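Local coordinates for transcriptional regulator fur family (Xanthomonas campestris pv. campestris, PDB 7DH7), which probably acts as a zinc-dependent, DNA-binding transcriptional regulator of zinc uptake in the Fur family, at residues I122-H127 against H160-K165. Numbering follows the deposited sequence.
Sequences ICDRCH and HGLCAK. With ZN (zinc ion), chain I.
Cys123 SG binds zinc and also accepts a hydrogen bond from across the contact, from the backbone N of Cys163 at 3.2 Å and nearly straight (162°). Arg125 N and Cys126 N of its own turn donate to the same sulfur in longer bonds. Three N-H groups thus surround a metal-bound thiolate and would help stabilise its negative charge, though two of the bonds are long. With SG trans to its own N (chi1 177°), the sulfur reaches the N-H groups of the following turn and the zinc.

The zinc lies 2.3 Å from Cys123 SG and 2.5 Å from Cys126 SG. Cys163 SG is further from the metal, at 2.7 Å, and Cys166 completes the four-cysteine site. Cys163 also caps the N-terminus of helix 164-168.

Before the site, strands 120-123 and 158-161 run parallel. Gly161 N donates to Ile122 O at 3.1 Å, and Asp124 N donates to Gly161 O at 2.9 Å. On one face of the sheet, the Ile122 and His160 side chains run alongside each other, with CD1 of Ile122 4.0 Å from NE2 of His160. That NE2 is hydrogen-bonded to Glu158. Leu162 CD1 rests against Arg125 CB at 3.9 Å and also nears its guanidinium obliquely.

His160 joins the sheet to a strand of the second subunit, and Asp124 OD2 is hydrogen-bonded to Gln155 of that subunit. The arrangement is the structural zinc site of Fur-family dimerisation domains, where two CxxC pairs tie the C-terminal helix to the sheet.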
ATOM      1  N   ILE C 122      -3.779   5.880   7.217  1.00 26.14           N
ATOM      2  CA  ILE C 122      -2.569   6.472   6.623  1.00 24.86           C
ATOM      3  C   ILE C 122      -2.906   7.278   5.386  1.00 24.09           C
ATOM      4  O   ILE C 122      -3.700   6.840   4.619  1.00 29.43           O
ATOM      5  CB  ILE C 122      -1.576   5.340   6.322  1.00 23.39           C
ATOM      6  CG1 ILE C 122      -1.296   4.497   7.561  1.00 24.33           C
ATOM      7  CG2 ILE C 122      -0.305   5.888   5.726  1.00 22.29           C
ATOM      8  CD1 ILE C 122      -1.842   3.124   7.496  1.00 23.92           C
ATOM      9  N   CYS C 123      -2.363   8.465   5.302  1.00 24.20           N
ATOM     10  CA  CYS C 123      -2.437   9.225   4.054  1.00 23.48           C
ATOM     11  C   CYS C 123      -1.419   8.583   3.088  1.00 21.60           C
ATOM     12  O   CYS C 123      -0.260   8.412   3.460  1.00 21.20           O
ATOM     13  CB  CYS C 123      -2.152  10.686   4.338  1.00 24.59           C
ATOM     14  SG  CYS C 123      -2.137  11.736   2.879  1.00 25.03           S
ATOM     15  N   ASP C 124      -1.832   8.335   1.849  1.00 20.59           N
ATOM     16  CA  ASP C 124      -0.987   7.674   0.822  1.00 29.54           C
ATOM     17  C   ASP C 124      -0.007   8.662   0.177  1.00 28.85           C
ATOM     18  O   ASP C 124       0.800   8.235  -0.600  1.00 27.12           O
ATOM     19  CB  ASP C 124      -1.815   6.745  -0.073  1.00 18.17           C
ATOM     20  CG  ASP C 124      -2.648   7.366  -1.174  1.00 28.06           C
ATOM     21  OD1 ASP C 124      -2.529   8.540  -1.442  1.00 31.74           O
ATOM     22  OD2 ASP C 124      -3.393   6.625  -1.775  1.00 33.11           O
ATOM     23  N   ARG C 125      -0.158   9.947   0.462  1.00 26.25           N
ATOM     24  CA  ARG C 125       0.723  11.002  -0.069  1.00 25.33           C
ATOM     25  C   ARG C 125       1.775  11.433   0.970  1.00 23.80           C
ATOM     26  O   ARG C 125       2.914  11.500   0.603  1.00 26.19           O
ATOM     27  CB  ARG C 125      -0.164  12.163  -0.513  1.00 25.25           C
ATOM     28  CG  ARG C 125       0.583  13.265  -1.238  1.00 35.40           C
ATOM     29  CD  ARG C 125       0.800  12.915  -2.687  1.00 39.76           C
ATOM     30  NE  ARG C 125      -0.506  12.632  -3.222  1.00 45.39           N
ATOM     31  CZ  ARG C 125      -1.226  13.510  -3.893  1.00 52.83           C
ATOM     32  NH1 ARG C 125      -0.744  14.716  -4.119  1.00 50.12           N
ATOM     33  NH2 ARG C 125      -2.422  13.178  -4.339  1.00 46.68           N
ATOM     34  N   CYS C 126       1.392  11.731   2.217  1.00 22.79           N
ATOM     35  CA  CYS C 126       2.390  12.204   3.217  1.00 24.96           C
ATOM     36  C   CYS C 126       2.909  11.081   4.121  1.00 22.17           C
ATOM     37  O   CYS C 126       3.925  11.257   4.713  1.00 24.47           O
ATOM     38  CB  CYS C 126       1.857  13.364   4.046  1.00 24.52           C
ATOM     39  SG  CYS C 126       0.530  12.890   5.168  1.00 35.04           S
ATOM     40  N   HIS C 127       2.227   9.944   4.165  1.00 26.98           N
ATOM     41  CA  HIS C 127       2.588   8.749   4.982  1.00 24.15           C
ATOM     42  C   HIS C 127       2.416   9.023   6.483  1.00 23.41           C
ATOM     43  O   HIS C 127       2.947   8.275   7.271  1.00 26.83           O
ATOM     44  CB  HIS C 127       3.869   8.034   4.501  1.00 20.41           C
ATOM     45  CG  HIS C 127       4.073   8.141   3.031  1.00 22.86           C
ATOM     46  ND1 HIS C 127       3.261   7.521   2.133  1.00 18.08           N
ATOM     47  CD2 HIS C 127       4.866   8.961   2.326  1.00 18.64           C
ATOM     48  CE1 HIS C 127       3.605   7.879   0.933  1.00 20.03           C
ATOM     49  NE2 HIS C 127       4.578   8.754   1.024  1.00 27.08           N
ATOM     50  N   HIS C 160      -6.401   3.244   4.139  1.00 23.79           N
ATOM     51  CA  HIS C 160      -5.593   4.171   3.319  1.00 26.64           C
ATOM     52  C   HIS C 160      -6.497   5.195   2.657  1.00 23.04           C
ATOM     53  O   HIS C 160      -7.475   4.815   2.073  1.00 23.15           O
ATOM     54  CB  HIS C 160      -4.688   3.437   2.328  1.00 20.81           C
ATOM     55  CG  HIS C 160      -3.671   2.558   2.954  1.00 28.30           C
ATOM     56  ND1 HIS C 160      -2.383   2.562   2.558  1.00 31.24           N
ATOM     57  CD2 HIS C 160      -3.748   1.645   3.934  1.00 30.80           C
ATOM     58  CE1 HIS C 160      -1.709   1.694   3.256  1.00 30.98           C
ATOM     59  NE2 HIS C 160      -2.510   1.133   4.103  1.00 29.85           N
ATOM     60  N   GLY C 161      -6.095   6.445   2.763  1.00 23.40           N
ATOM     61  CA  GLY C 161      -6.858   7.582   2.261  1.00 30.32           C
ATOM     62  C   GLY C 161      -5.969   8.748   1.942  1.00 29.56           C
ATOM     63  O   GLY C 161      -4.752   8.578   1.932  1.00 23.69           O
ATOM     64  N   LEU C 162      -6.588   9.861   1.588  1.00 24.71           N
ATOM     65  CA  LEU C 162      -5.847  11.095   1.285  1.00 27.99           C
ATOM     66  C   LEU C 162      -6.174  12.130   2.371  1.00 27.05           C
ATOM     67  O   LEU C 162      -7.355  12.377   2.585  1.00 28.05           O
ATOM     68  CB  LEU C 162      -6.283  11.564  -0.099  1.00 27.58           C
ATOM     69  CG  LEU C 162      -5.558  12.791  -0.631  1.00 31.68           C
ATOM     70  CD1 LEU C 162      -4.070  12.519  -0.732  1.00 25.81           C
ATOM     71  CD2 LEU C 162      -6.107  13.176  -1.991  1.00 27.16           C
ATOM     72  N   CYS C 163      -5.152  12.719   3.007  1.00 26.98           N
ATOM     73  CA  CYS C 163      -5.365  13.735   4.077  1.00 30.36           C
ATOM     74  C   CYS C 163      -5.907  15.036   3.470  1.00 31.38           C
ATOM     75  O   CYS C 163      -5.663  15.296   2.304  1.00 31.55           O
ATOM     76  CB  CYS C 163      -4.130  13.959   4.956  1.00 32.59           C
ATOM     77  SG  CYS C 163      -3.127  15.408   4.569  1.00 43.80           S
ATOM     78  N   ALA C 164      -6.597  15.831   4.280  1.00 32.08           N
ATOM     79  CA  ALA C 164      -7.169  17.115   3.823  1.00 33.40           C
ATOM     80  C   ALA C 164      -6.051  18.045   3.358  1.00 33.12           C
ATOM     81  O   ALA C 164      -6.258  18.749   2.395  1.00 33.59           O
ATOM     82  CB  ALA C 164      -7.946  17.729   4.950  1.00 35.87           C
ATOM     83  N   LYS C 165      -4.928  18.063   4.067  1.00 32.80           N
ATOM     84  CA  LYS C 165      -3.800  18.928   3.670  1.00 34.48           C
ATOM     85  C   LYS C 165      -3.204  18.475   2.334  1.00 36.34           C
ATOM     86  O   LYS C 165      -3.036  19.314   1.463  1.00 36.89           O
ATOM     87  CB  LYS C 165      -2.742  18.880   4.768  1.00 33.02           C
ATOM     88  CG  LYS C 165      -1.559  19.800   4.569  1.00 38.89           C
ATOM     89  CD  LYS C 165      -0.743  19.895   5.815  1.00 41.27           C
ATOM     90  CE  LYS C 165       0.592  20.564   5.610  1.00 48.14           C
ATOM     91  NZ  LYS C 165       0.479  22.033   5.613  1.00 54.45           N
TER
HETATM   92 ZN    ZN I 201      -1.290  13.685   3.656  1.00 28.47          ZN